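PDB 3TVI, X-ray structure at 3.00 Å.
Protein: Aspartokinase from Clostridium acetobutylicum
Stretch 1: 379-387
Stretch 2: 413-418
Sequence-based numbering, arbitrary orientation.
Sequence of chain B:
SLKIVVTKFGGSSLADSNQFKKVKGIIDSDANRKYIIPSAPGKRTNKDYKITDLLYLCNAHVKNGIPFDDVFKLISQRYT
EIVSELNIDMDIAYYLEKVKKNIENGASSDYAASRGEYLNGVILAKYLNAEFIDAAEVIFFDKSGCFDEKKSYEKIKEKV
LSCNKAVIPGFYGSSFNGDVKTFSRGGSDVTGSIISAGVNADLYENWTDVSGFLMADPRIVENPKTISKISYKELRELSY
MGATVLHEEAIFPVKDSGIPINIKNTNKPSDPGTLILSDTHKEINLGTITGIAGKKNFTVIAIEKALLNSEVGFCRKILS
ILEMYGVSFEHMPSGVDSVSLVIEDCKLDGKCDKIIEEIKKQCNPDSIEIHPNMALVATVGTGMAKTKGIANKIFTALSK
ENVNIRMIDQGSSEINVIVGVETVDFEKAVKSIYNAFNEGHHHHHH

Stretch 1 (379-387) TVGTGMAKT
Stretch 2 413-418: SEINVI

How does the first stretch engage the second at its start? Thr379 and Val380 end a strand that runs antiparallel to the strand beginning at Asn416. Thr379 (phi/psi -116/125) and Val417 (-110/129) form a hydrogen-bonded pair, their CA atoms about 5.5 Å apart: Thr379 N donates to Val417 O at 3.0 Å, nearly linear at 173°, and Val417 N returns a bond to Thr379 O at 3.1 Å and 147°. Both side chains lie on one face of the sheet; Thr379 has chi1 at 142°, between wells, and Val417 is t. On the other face sit Val380 (-126/144, chi1 t) and Asn416 (-167/117, chi1 t, chi2 65°), a non-hydrogen-bonded pair with CA atoms 4.6 Å apart. Val380 CG2 is 4.0 Å from Asn416 OD1. Beta-branched residues suit such extended backbone, and both Thr379 and Val380 are buried.

Where does the ladder stop? Its last backbone bond runs from Gly381 N to Ile415 O, 2.9 Å long at 172°. The same carbonyl lies 3.5 Å from Val380 CA in a CA-H...O contact, matched in the reverse direction by Asn416 CA to Thr379 O at 3.6 Å. Gly381 (175/144) is extended and buried, with no side chain to accommodate. In the second stretch, a type I turn from Ser413 to Asn416 carries Glu414 at -64/-24 and Ile415 at -111/34. Ile415 N makes a weak hydrogen bond to Ser413 OG at 3.3 Å, and the turn's own backbone bond, Asn416 N to Ser413 O, is weak at 3.4 Å.

What do Thr382, Gly383 and Met384 contribute after the chain leaves the ladder? Thr382 (-67/-43, chi1 p) points its CB away, yet its CA packs 3.5 Å from Ile415 CG2. Ile415, with chi1 p and chi2 t, is the most heavily covered residue of the contact, and it meets this bend through CG2. Gly383 (-65/0) makes no contact with the second stretch, but its O accepts a 2.6 Å hydrogen bond from Thr387 OG1, tying the loop to itself. Met384, a selenomethionine at -108/45 with chi angles p, t and m, starts sideways and reaches back toward the strand pair. Its CE meets Val417 CG2 at 3.5 Å, and its SE lies 4.1 Å from Ile415 O; a long, flexible, apolar chain suits this reach into a buried site.

How is the exposed end of the contact closed? Ala385 (-155/76) points its CB toward the second stretch, 3.7 Å from Ile415 CG2, a small apolar group at the partly exposed border. A cis peptide then leads into Lys386 (-128/100), whose chi1 of 8° is off-well and whose remaining chi angles are p, t and p. Its side chain leaves sideways, but NZ comes within 3.5 Å of Glu414 OE2 in a salt bridge. Glu414 has chi1 m, and both charged residues are exposed, where solvent can also serve their charges. Thr387 (-73/152, chi1 m) lies beyond reach of the second stretch.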

ATOM      1  N   THR B 379      10.018   0.586  13.156  1.00 47.37           N
ATOM      2  CA  THR B 379      10.402   1.216  14.405  1.00 46.30           C
ATOM      3  C   THR B 379       9.114   1.697  15.075  1.00 45.32           C
ATOM      4  O   THR B 379       8.318   2.401  14.463  1.00 46.37           O
ATOM      5  CB  THR B 379      11.487   2.296  14.195  1.00 45.47           C
ATOM      6  OG1 THR B 379      11.248   3.397  15.067  1.00 44.76           O
ATOM      7  CG2 THR B 379      11.530   2.770  12.740  1.00 45.42           C
ATOM      8  N   VAL B 380       8.909   1.269  16.320  1.00 44.26           N
ATOM      9  CA  VAL B 380       7.594   1.286  16.955  1.00 43.77           C
ATOM     10  C   VAL B 380       7.636   2.015  18.294  1.00 44.86           C
ATOM     11  O   VAL B 380       8.630   1.936  19.024  1.00 44.42           O
ATOM     12  CB  VAL B 380       7.092  -0.156  17.182  1.00 42.27           C
ATOM     13  CG1 VAL B 380       5.701  -0.177  17.778  1.00 41.57           C
ATOM     14  CG2 VAL B 380       7.081  -0.916  15.876  1.00 42.48           C
ATOM     15  N   GLY B 381       6.561   2.733  18.611  1.00 46.06           N
ATOM     16  CA  GLY B 381       6.447   3.375  19.916  1.00 49.39           C
ATOM     17  C   GLY B 381       5.203   4.222  20.015  1.00 52.20           C
ATOM     18  O   GLY B 381       4.806   4.818  19.036  1.00 55.31           O
ATOM     19  N   THR B 382       4.567   4.270  21.183  1.00 54.71           N
ATOM     20  CA  THR B 382       3.398   5.141  21.363  1.00 55.49           C
ATOM     21  C   THR B 382       3.839   6.604  21.283  1.00 58.02           C
ATOM     22  O   THR B 382       3.215   7.411  20.608  1.00 58.20           O
ATOM     23  CB  THR B 382       2.660   4.875  22.694  1.00 54.85           C
ATOM     24  OG1 THR B 382       3.606   4.797  23.762  1.00 55.39           O
ATOM     25  CG2 THR B 382       1.867   3.571  22.637  1.00 53.22           C
ATOM     26  N   GLY B 383       4.954   6.921  21.934  1.00 61.87           N
ATOM     27  CA  GLY B 383       5.488   8.281  21.965  1.00 64.00           C
ATOM     28  C   GLY B 383       5.951   8.862  20.638  1.00 66.25           C
ATOM     29  O   GLY B 383       6.411  10.005  20.591  1.00 69.36           O
HETATM   30  N   MSE B 384       5.837   8.099  19.556  1.00 67.24           N
HETATM   31  CA  MSE B 384       6.123   8.630  18.217  1.00 69.18           C
HETATM   32  C   MSE B 384       4.829   8.791  17.462  1.00 72.52           C
HETATM   33  O   MSE B 384       4.739   8.440  16.281  1.00 73.56           O
HETATM   34  CB  MSE B 384       7.113   7.728  17.470  1.00 66.15           C
HETATM   35  CG  MSE B 384       6.722   6.255  17.445  1.00 62.49           C
HETATM   36 SE   MSE B 384       7.866   5.251  16.211  0.64 58.48          SE
HETATM   37  CE  MSE B 384       8.036   6.609  14.795  1.00 58.42           C
ATOM     38  N   ALA B 385       3.825   9.353  18.137  1.00 75.83           N
ATOM     39  CA  ALA B 385       2.445   9.328  17.650  1.00 78.92           C
ATOM     40  C   ALA B 385       1.630  10.488  18.204  1.00 83.55           C
ATOM     41  O   ALA B 385       0.821  10.271  19.103  1.00 90.47           O
ATOM     42  CB  ALA B 385       1.788   8.021  18.057  1.00 76.83           C
ATOM     43  N   LYS B 386       1.811  11.708  17.691  1.00 84.53           N
ATOM     44  CA  LYS B 386       2.690  12.004  16.557  1.00 84.09           C
ATOM     45  C   LYS B 386       3.658  13.140  16.909  1.00 82.74           C
ATOM     46  O   LYS B 386       3.306  14.308  16.897  1.00 80.69           O
ATOM     47  CB  LYS B 386       1.885  12.305  15.284  1.00 85.87           C
ATOM     48  CG  LYS B 386       0.372  12.421  15.464  1.00 88.44           C
ATOM     49  CD  LYS B 386      -0.062  13.729  16.111  1.00 89.63           C
ATOM     50  CE  LYS B 386      -1.549  13.974  15.907  1.00 90.43           C
ATOM     51  NZ  LYS B 386      -2.375  12.848  16.422  1.00 89.50           N
ATOM     52  N   THR B 387       4.880  12.748  17.250  1.00 82.62           N
ATOM     53  CA  THR B 387       5.949  13.661  17.617  1.00 77.70           C
ATOM     54  C   THR B 387       6.448  14.368  16.377  1.00 76.55           C
ATOM     55  O   THR B 387       6.364  13.822  15.278  1.00 76.18           O
ATOM     56  CB  THR B 387       7.110  12.869  18.244  1.00 76.99           C
ATOM     57  OG1 THR B 387       6.711  12.386  19.534  1.00 75.95           O
ATOM     58  CG2 THR B 387       8.365  13.713  18.370  1.00 77.28           C
ATOM     59  N   SER B 413      -0.156   3.552  10.614  1.00 59.75           N
ATOM     60  CA  SER B 413      -0.346   3.420  12.051  1.00 58.35           C
ATOM     61  C   SER B 413       0.294   4.560  12.830  1.00 57.94           C
ATOM     62  O   SER B 413       1.431   4.920  12.583  1.00 58.30           O
ATOM     63  CB  SER B 413       0.252   2.098  12.512  1.00 58.06           C
ATOM     64  OG  SER B 413       0.732   2.199  13.834  1.00 60.05           O
ATOM     65  N   GLU B 414      -0.426   5.094  13.805  1.00 59.25           N
ATOM     66  CA  GLU B 414       0.043   6.258  14.548  1.00 61.68           C
ATOM     67  C   GLU B 414       1.325   6.018  15.360  1.00 60.32           C
ATOM     68  O   GLU B 414       2.064   6.956  15.637  1.00 59.47           O
ATOM     69  CB  GLU B 414      -1.067   6.773  15.473  1.00 66.73           C
ATOM     70  CG  GLU B 414      -2.263   7.382  14.741  1.00 70.23           C
ATOM     71  CD  GLU B 414      -2.811   8.629  15.429  1.00 72.69           C
ATOM     72  OE1 GLU B 414      -3.326   8.522  16.569  1.00 73.15           O
ATOM     73  OE2 GLU B 414      -2.725   9.718  14.817  1.00 73.20           O
ATOM     74  N   ILE B 415       1.597   4.770  15.721  1.00 59.35           N
ATOM     75  CA  ILE B 415       2.712   4.450  16.610  1.00 58.64           C
ATOM     76  C   ILE B 415       3.842   3.705  15.888  1.00 59.48           C
ATOM     77  O   ILE B 415       4.529   2.875  16.493  1.00 59.87           O
ATOM     78  CB  ILE B 415       2.221   3.608  17.813  1.00 58.42           C
ATOM     79  CG1 ILE B 415       1.525   2.325  17.347  1.00 58.51           C
ATOM     80  CG2 ILE B 415       1.265   4.416  18.677  1.00 58.22           C
ATOM     81  CD1 ILE B 415       1.456   1.270  18.427  1.00 58.82           C
ATOM     82  N   ASN B 416       4.070   4.016  14.612  1.00 59.84           N
ATOM     83  CA  ASN B 416       4.893   3.140  13.784  1.00 59.67           C
ATOM     84  C   ASN B 416       5.346   3.720  12.443  1.00 57.37           C
ATOM     85  O   ASN B 416       4.521   4.019  11.588  1.00 57.09           O
ATOM     86  CB  ASN B 416       4.085   1.857  13.566  1.00 62.23           C
ATOM     87  CG  ASN B 416       4.561   1.044  12.389  1.00 64.07           C
ATOM     88  OD1 ASN B 416       5.674   0.530  12.387  1.00 69.69           O
ATOM     89  ND2 ASN B 416       3.700   0.892  11.393  1.00 65.07           N
ATOM     90  N   VAL B 417       6.657   3.871  12.263  1.00 56.64           N
ATOM     91  CA  VAL B 417       7.223   4.168  10.936  1.00 57.42           C
ATOM     92  C   VAL B 417       7.986   2.966  10.391  1.00 57.83           C
ATOM     93  O   VAL B 417       8.858   2.407  11.071  1.00 58.73           O
ATOM     94  CB  VAL B 417       8.189   5.368  10.926  1.00 55.62           C
ATOM     95  CG1 VAL B 417       8.759   5.563   9.529  1.00 52.36           C
ATOM     96  CG2 VAL B 417       7.478   6.625  11.380  1.00 55.81           C
ATOM     97  N   ILE B 418       7.660   2.592   9.155  1.00 56.53           N
ATOM     98  CA  ILE B 418       8.317   1.492   8.479  1.00 55.32           C
ATOM     99  C   ILE B 418       9.158   2.039   7.339  1.00 54.71           C
ATOM    100  O   ILE B 418       8.708   2.863   6.545  1.00 54.54           O
ATOM    101  CB  ILE B 418       7.308   0.489   7.917  1.00 55.43           C
ATOM    102  CG1 ILE B 418       6.404  -0.039   9.029  1.00 55.47           C
ATOM    103  CG2 ILE B 418       8.040  -0.663   7.248  1.00 56.21           C
ATOM    104  CD1 ILE B 418       4.938  -0.002   8.644  1.00 56.98           C
TER